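Local coordinates for fatty acid biosynthesis transcriptional regulator (Streptococcus pneumoniae, PDB 6JBX), which represses fatty acid synthesis genes as a MarR-family transcriptional regulator that binds DNA, with acyl-ACP as co-repressor, at a contact of chain A with DNA and the interface of chains A and B. Coordinates in Å, arbitrary orientation; residue numbers count along the deposited sequence, not the author numbering. Chains: chain A/B, Fatty acid biosynthesis transcriptional regulator.

About 31 Å separates the C-alpha centres of contact 1, where chain A meets the DNA, from those of contact 2, where the two chains pack together. Contact 1 uses helices 60-67 and 71-84 of the helix-turn-helix; contact 2 brings helices 11-34 and 105-125 of chain A against helix 131-149 and the C-terminal residues of chain B. They share no residue, but B:Met68 of contact 2 lies in the turn between the same two helices of chain B. Through B:Met68 the dimer packing also touches the helix-turn-helix of chain B, and may help set the spacing of the two DNA-binding units.

Contact 1: a contact of chain A with DNA. Residues chain A 61, 71-72, 75. With nucleotides of chain C.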
ATOM      1  N   SER A  61     -17.699   2.263  15.475  1.00 48.90           N
ATOM      2  CA  SER A  61     -16.893   3.463  15.777  1.00 49.28           C
ATOM      3  C   SER A  61     -15.429   3.067  15.965  1.00 45.23           C
ATOM      4  O   SER A  61     -14.554   3.730  15.436  1.00 46.95           O
ATOM      5  CB  SER A  61     -17.436   4.206  16.974  1.00 48.41           C
ATOM      6  OG  SER A  61     -18.780   4.611  16.731  1.00 47.91           O
ATOM      7  N   LEU A  71     -17.533   6.615   9.394  1.00 52.35           N
ATOM      8  CA  LEU A  71     -18.371   5.577   9.948  1.00 53.11           C
ATOM      9  C   LEU A  71     -19.301   5.022   8.862  1.00 48.08           C
ATOM     10  O   LEU A  71     -19.530   3.822   8.849  1.00 42.28           O
ATOM     11  CB  LEU A  71     -19.184   6.128  11.124  1.00 54.28           C
ATOM     12  CG  LEU A  71     -19.750   5.078  12.081  1.00 60.36           C
ATOM     13  CD1 LEU A  71     -18.681   4.094  12.522  1.00 61.05           C
ATOM     14  CD2 LEU A  71     -20.370   5.741  13.301  1.00 67.24           C
ATOM     15  N   GLY A  72     -19.838   5.896   7.997  1.00 49.13           N
ATOM     16  CA  GLY A  72     -20.678   5.480   6.843  1.00 49.11           C
ATOM     17  C   GLY A  72     -19.999   4.394   6.007  1.00 47.66           C
ATOM     18  O   GLY A  72     -20.605   3.385   5.676  1.00 47.68           O
ATOM     19  N   THR A  75     -19.963   1.188   7.871  1.00 35.90           N
ATOM     20  CA  THR A  75     -21.295   0.566   7.910  1.00 41.47           C
ATOM     21  C   THR A  75     -21.551  -0.206   6.611  1.00 44.74           C
ATOM     22  O   THR A  75     -22.083  -1.310   6.653  1.00 41.26           O
ATOM     23  CB  THR A  75     -22.403   1.588   8.178  1.00 44.92           C
ATOM     24  OG1 THR A  75     -22.221   2.040   9.525  1.00 54.39           O
ATOM     25  CG2 THR A  75     -23.793   1.009   7.991  1.00 39.77           C
TER
ATOM     26  P    DA C   4     -20.112   7.464  21.092  1.00 54.14           P
ATOM     27  OP1  DA C   4     -19.590   6.536  22.111  1.00 55.61           O
ATOM     28  OP2  DA C   4     -19.181   8.241  20.242  1.00 57.11           O
ATOM     29  O5'  DA C   4     -21.121   6.640  20.184  1.00 48.76           O
ATOM     30  C5'  DA C   4     -22.056   5.738  20.790  1.00 47.48           C
ATOM     31  C4'  DA C   4     -22.809   4.966  19.730  1.00 48.44           C
ATOM     32  O4'  DA C   4     -23.797   5.814  19.095  1.00 47.73           O
ATOM     33  C3'  DA C   4     -21.947   4.400  18.601  1.00 44.06           C
ATOM     34  O3'  DA C   4     -22.267   3.014  18.482  1.00 48.57           O
ATOM     35  C2'  DA C   4     -22.315   5.271  17.408  1.00 45.00           C
ATOM     36  C1'  DA C   4     -23.755   5.628  17.695  1.00 45.11           C
ATOM     37  N9   DA C   4     -24.259   6.855  17.085  1.00 40.70           N
ATOM     38  C8   DA C   4     -23.614   8.062  17.005  1.00 38.96           C
ATOM     39  N7   DA C   4     -24.342   9.015  16.473  1.00 41.07           N
ATOM     40  C5   DA C   4     -25.552   8.395  16.200  1.00 38.11           C
ATOM     41  C6   DA C   4     -26.745   8.869  15.634  1.00 42.30           C
ATOM     42  N6   DA C   4     -26.916  10.127  15.231  1.00 46.38           N
ATOM     43  N1   DA C   4     -27.775   8.000  15.508  1.00 42.53           N
ATOM     44  C2   DA C   4     -27.602   6.739  15.937  1.00 42.93           C
ATOM     45  N3   DA C   4     -26.521   6.175  16.480  1.00 40.09           N
ATOM     46  C4   DA C   4     -25.521   7.068  16.585  1.00 37.46           C
ATOM     47  P    DA C   5     -21.483   2.083  17.408  1.00 48.42           P
ATOM     48  OP1  DA C   5     -21.610   0.659  17.845  1.00 41.81           O
ATOM     49  OP2  DA C   5     -20.132   2.671  17.179  1.00 43.08           O
ATOM     50  O5'  DA C   5     -22.397   2.292  16.130  1.00 41.53           O
ATOM     51  C5'  DA C   5     -23.663   1.682  16.129  1.00 37.95           C
ATOM     52  C4'  DA C   5     -24.526   2.243  15.031  1.00 45.89           C
ATOM     53  O4'  DA C   5     -24.487   3.677  15.018  1.00 40.67           O
ATOM     54  C3'  DA C   5     -24.146   1.829  13.603  1.00 45.74           C
ATOM     55  O3'  DA C   5     -24.917   0.657  13.302  1.00 50.91           O
ATOM     56  C2'  DA C   5     -24.530   3.056  12.782  1.00 47.23           C
ATOM     57  C1'  DA C   5     -25.148   4.006  13.821  1.00 41.95           C
ATOM     58  N9   DA C   5     -24.928   5.425  13.555  1.00 36.14           N
ATOM     59  C8   DA C   5     -23.782   6.153  13.741  1.00 37.04           C
ATOM     60  N7   DA C   5     -23.886   7.407  13.365  1.00 39.08           N
ATOM     61  C5   DA C   5     -25.192   7.509  12.905  1.00 34.40           C
ATOM     62  C6   DA C   5     -25.920   8.581  12.363  1.00 39.45           C
ATOM     63  N6   DA C   5     -25.418   9.806  12.203  1.00 41.63           N
ATOM     64  N1   DA C   5     -27.193   8.346  11.975  1.00 41.25           N
ATOM     65  C2   DA C   5     -27.696   7.112  12.140  1.00 43.55           C
ATOM     66  N3   DA C   5     -27.111   6.024  12.654  1.00 38.33           N
ATOM     67  C4   DA C   5     -25.841   6.294  13.006  1.00 33.29           C
ATOM     68  P    DT C   6     -24.817  -0.047  11.835  1.00 49.57           P
ATOM     69  OP1  DT C   6     -25.463  -1.362  11.924  1.00 43.26           O
ATOM     70  OP2  DT C   6     -23.430   0.152  11.347  1.00 41.82           O
ATOM     71  O5'  DT C   6     -25.787   0.851  10.953  1.00 47.92           O
ATOM     72  C5'  DT C   6     -27.166   0.939  11.289  1.00 47.06           C
ATOM     73  C4'  DT C   6     -27.794   1.943  10.363  1.00 48.87           C
ATOM     74  O4'  DT C   6     -27.175   3.223  10.563  1.00 44.53           O
ATOM     75  C3'  DT C   6     -27.590   1.621   8.882  1.00 45.72           C
ATOM     76  O3'  DT C   6     -28.848   1.209   8.395  1.00 52.51           O
ATOM     77  C2'  DT C   6     -27.179   2.942   8.255  1.00 47.52           C
ATOM     78  C1'  DT C   6     -27.388   3.950   9.384  1.00 45.47           C
ATOM     79  N1   DT C   6     -26.449   5.059   9.389  1.00 36.41           N
ATOM     80  C2   DT C   6     -26.902   6.282   8.957  1.00 37.67           C
ATOM     81  O2   DT C   6     -28.040   6.467   8.564  1.00 39.13           O
ATOM     82  N3   DT C   6     -25.968   7.286   9.000  1.00 33.27           N
ATOM     83  C4   DT C   6     -24.663   7.186   9.428  1.00 35.58           C
ATOM     84  O4   DT C   6     -23.934   8.173   9.405  1.00 42.70           O
ATOM     85  C5   DT C   6     -24.245   5.866   9.830  1.00 34.97           C
ATOM     86  C7   DT C   6     -22.839   5.664  10.291  1.00 34.77           C
ATOM     87  C6   DT C   6     -25.153   4.884   9.810  1.00 34.25           C
ATOM     88  P    DT C   7     -28.997   0.669   6.905  1.00 53.44           P
ATOM     89  OP1  DT C   7     -30.244  -0.117   6.861  1.00 48.41           O
ATOM     90  OP2  DT C   7     -27.699   0.080   6.518  1.00 52.59           O
ATOM     91  O5'  DT C   7     -29.316   1.986   6.077  1.00 48.90           O
ATOM     92  C5'  DT C   7     -30.448   2.769   6.462  1.00 48.49           C
ATOM     93  C4'  DT C   7     -30.446   4.050   5.673  1.00 51.18           C
ATOM     94  O4'  DT C   7     -29.296   4.830   6.045  1.00 48.85           O
ATOM     95  C3'  DT C   7     -30.350   3.843   4.158  1.00 52.30           C
ATOM     96  O3'  DT C   7     -31.567   4.331   3.578  1.00 58.02           O
ATOM     97  C2'  DT C   7     -29.098   4.611   3.746  1.00 52.13           C
ATOM     98  C1'  DT C   7     -28.852   5.548   4.905  1.00 48.59           C
ATOM     99  N1   DT C   7     -27.460   5.947   5.152  1.00 43.61           N
ATOM    100  C2   DT C   7     -27.115   7.278   5.093  1.00 46.12           C
ATOM    101  O2   DT C   7     -27.886   8.153   4.733  1.00 54.05           O
ATOM    102  N3   DT C   7     -25.807   7.539   5.405  1.00 39.86           N
ATOM    103  C4   DT C   7     -24.858   6.640   5.843  1.00 38.18           C
ATOM    104  O4   DT C   7     -23.723   7.030   6.098  1.00 42.39           O
ATOM    105  C5   DT C   7     -25.289   5.263   5.882  1.00 42.41           C
ATOM    106  C7   DT C   7     -24.307   4.200   6.264  1.00 44.70           C
ATOM    107  C6   DT C   7     -26.558   4.994   5.569  1.00 46.63           C
TER
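Helix 71-84, the recognition helix of the winged helix-turn-helix, presents its first turn to the major groove over paired DA5, DT6 and DT7 of chain C, while the start of helix 60-67 faces the backbone of the same strand. A:Leu71 bridges two bases. Its CG is anti to the backbone N (chi1 -161°), which directs the branch at the DNA: A:Leu71 CD2 lies 3.5 Å from DA5 C8, and A:Leu71 CG 3.6 Å from the thymine methyl C7 of DT6. One helix position on, A:Gly72 CA closely approaches the major-groove carbonyl oxygen O4 of DT7, at 3.5 Å, and also touches DT7 C7. A:Thr75 splits its branch between two tasks. The hydroxyl A:Thr75 OG1, anti to the carbonyl carbon (chi1 -68°), donates to the phosphate oxygen OP2 of DT6 at 2.9 Å, and A:Thr75 CG2 packs 3.7 Å from DT7 C7. Apolar contact with successive methyls suggests that neighbouring thymines are recognised by shape. At the other end, A:Ser61 N donates to the phosphate oxygen OP2 of DA5 over 3.0 Å, with 151° at the hydrogen. This amide belongs to the first turn of helix 60-67, whose dipole may also favour the phosphate. A:Ser61 OG donates to DA5 OP2 too, although the modelled 2.4 Å is too short to trust. The carbonyl A:Leu71 O, 3.3 Å from A:Thr75 OG1, is a weak alternative acceptor for the hydroxyl hydrogen that the shorter bond to DT6 OP2 uses.

Contact 2: the interface of chains A and B. Residues chain A 28, 117; chain B 68, 147-148, 151-152.
The carbonyl oxygen B:Leu148 O lies 3.5 Å from the methyl A:Ile28 CD1, a van der Waals approach; every N or O in this patch is too far from the partner chain to bond across, so the contact is apolar. It is part of the packing of terminal helices by which MarR-family proteins dimerise. A:Ile28, on helix 11-34, is the hub and loses 81 Å² to chain B. Its CD1 is anti to CA (chi2 173°), which gives this methyl its reach: it touches both the carbonyl oxygen and CB of B:Leu148. B:Leu148 CD2 sits against both branches of the isoleucine, while A:Ile28 CG2 also lies 3.6 Å from B:Leu151 CD1. The aliphatic stem of B:Lys152 adds a looser touch through CG on A:Ile28 CD1. On another flank stands B:Met68, from the turn of the chain B helix-turn-helix. Its chain bends at the thioether (chi3 61°), and B:Met68 CE lies 3.8 Å from A:Ile28 CG1.

Further along, the rings of A:Phe117, on helix 105-125, and B:Phe147, on helix 131-149, meet edge-to-face. Their planes make an angle of 57° and their centroids are 5.5 Å apart. The CE2-CZ edge of B:Phe147 points at a face of A:Phe117, towards its CZ rim, with B:Phe147 CE2 3.7 Å from A:Phe117 CZ. B:Leu151 joins this aromatic pair to the isoleucine cluster: its CD1 also meets A:Phe117 CE1 tip to tip. Within chain B, the same methyl sits over the rim of one B:Phe147 face, 3.8 Å above the ring plane, and so touches both phenylalanines and A:Ile28 CG2.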
ATOM      1  N   ILE A  28      -0.997  -7.458  -4.860  1.00 31.43           N
ATOM      2  CA  ILE A  28      -0.518  -8.806  -4.657  1.00 27.36           C
ATOM      3  C   ILE A  28      -1.299  -9.469  -3.516  1.00 27.24           C
ATOM      4  O   ILE A  28      -1.662 -10.635  -3.621  1.00 26.96           O
ATOM      5  CB  ILE A  28       1.000  -8.817  -4.421  1.00 31.40           C
ATOM      6  CG1 ILE A  28       1.710  -8.482  -5.732  1.00 30.90           C
ATOM      7  CG2 ILE A  28       1.432 -10.169  -3.852  1.00 31.49           C
ATOM      8  CD1 ILE A  28       3.192  -8.300  -5.625  1.00 33.00           C
ATOM      9  N   PHE A 117      -0.373 -15.402   5.152  1.00 39.76           N
ATOM     10  CA  PHE A 117       0.252 -14.537   4.187  1.00 34.72           C
ATOM     11  C   PHE A 117       1.229 -13.592   4.893  1.00 34.29           C
ATOM     12  O   PHE A 117       2.382 -13.481   4.490  1.00 30.25           O
ATOM     13  CB  PHE A 117      -0.789 -13.761   3.373  1.00 35.33           C
ATOM     14  CG  PHE A 117      -0.147 -12.914   2.301  1.00 37.06           C
ATOM     15  CD1 PHE A 117       0.220 -13.467   1.086  1.00 36.52           C
ATOM     16  CD2 PHE A 117       0.172 -11.593   2.552  1.00 37.10           C
ATOM     17  CE1 PHE A 117       0.835 -12.690   0.120  1.00 40.61           C
ATOM     18  CE2 PHE A 117       0.789 -10.819   1.589  1.00 37.55           C
ATOM     19  CZ  PHE A 117       1.130 -11.369   0.379  1.00 38.93           C
TER
ATOM     20  N   MET B  68       0.195  -3.278 -12.222  1.00 27.91           N
ATOM     21  CA  MET B  68      -0.545  -4.502 -11.963  1.00 28.79           C
ATOM     22  C   MET B  68      -2.039  -4.187 -11.889  1.00 31.16           C
ATOM     23  O   MET B  68      -2.767  -4.743 -11.049  1.00 28.95           O
ATOM     24  CB  MET B  68      -0.073  -5.221 -10.689  1.00 29.46           C
ATOM     25  CG  MET B  68       1.378  -5.779 -10.764  1.00 31.09           C
ATOM     26  SD  MET B  68       1.790  -6.758  -9.252  1.00 33.76           S
ATOM     27  CE  MET B  68       0.541  -8.051  -9.370  1.00 34.81           C
ATOM     28  N   PHE B 147      10.138 -10.848  -1.949  1.00 25.93           N
ATOM     29  CA  PHE B 147       8.908 -11.619  -1.601  1.00 29.89           C
ATOM     30  C   PHE B 147       7.796 -11.323  -2.624  1.00 32.14           C
ATOM     31  O   PHE B 147       7.185 -12.220  -3.215  1.00 30.91           O
ATOM     32  CB  PHE B 147       8.451 -11.227  -0.198  1.00 27.72           C
ATOM     33  CG  PHE B 147       7.137 -11.821   0.244  1.00 29.15           C
ATOM     34  CD1 PHE B 147       7.006 -13.186   0.486  1.00 30.99           C
ATOM     35  CD2 PHE B 147       6.024 -11.015   0.414  1.00 27.97           C
ATOM     36  CE1 PHE B 147       5.786 -13.733   0.858  1.00 28.28           C
ATOM     37  CE2 PHE B 147       4.805 -11.559   0.810  1.00 29.66           C
ATOM     38  CZ  PHE B 147       4.697 -12.920   1.044  1.00 28.73           C
ATOM     39  N   LEU B 148       7.561 -10.033  -2.835  1.00 29.77           N
ATOM     40  CA  LEU B 148       6.516  -9.590  -3.753  1.00 29.48           C
ATOM     41  C   LEU B 148       6.862  -9.953  -5.182  1.00 30.54           C
ATOM     42  O   LEU B 148       5.948 -10.410  -5.915  1.00 27.82           O
ATOM     43  CB  LEU B 148       6.303  -8.080  -3.604  1.00 27.47           C
ATOM     44  CG  LEU B 148       5.749  -7.718  -2.241  1.00 29.53           C
ATOM     45  CD1 LEU B 148       5.653  -6.226  -2.076  1.00 34.39           C
ATOM     46  CD2 LEU B 148       4.406  -8.418  -2.031  1.00 34.25           C
ATOM     47  N   LEU B 151       5.919 -13.296  -6.205  1.00 35.00           N
ATOM     48  CA  LEU B 151       4.498 -13.649  -6.288  1.00 36.26           C
ATOM     49  C   LEU B 151       3.883 -13.109  -7.589  1.00 36.05           C
ATOM     50  O   LEU B 151       2.736 -13.397  -7.873  1.00 44.77           O
ATOM     51  CB  LEU B 151       3.752 -13.081  -5.080  1.00 33.80           C
ATOM     52  CG  LEU B 151       3.956 -13.769  -3.730  1.00 35.77           C
ATOM     53  CD1 LEU B 151       3.444 -12.913  -2.601  1.00 32.44           C
ATOM     54  CD2 LEU B 151       3.249 -15.114  -3.692  1.00 39.18           C
ATOM     55  N   LYS B 152       4.603 -12.324  -8.380  1.00 40.25           N
ATOM     56  CA  LYS B 152       3.976 -11.645  -9.508  1.00 44.74           C
ATOM     57  C   LYS B 152       3.627 -12.645 -10.634  1.00 48.20           C
ATOM     58  O   LYS B 152       4.472 -13.340 -11.195  1.00 52.66           O
ATOM     59  CB  LYS B 152       4.870 -10.507 -10.001  1.00 42.24           C
ATOM     60  CG  LYS B 152       4.951  -9.306  -9.069  1.00 44.50           C
ATOM     61  CD  LYS B 152       5.120  -7.995  -9.809  1.00 47.09           C
ATOM     62  CE  LYS B 152       6.294  -7.138  -9.373  1.00 52.08           C
ATOM     63  NZ  LYS B 152       5.942  -6.104  -8.364  1.00 44.49           N
TER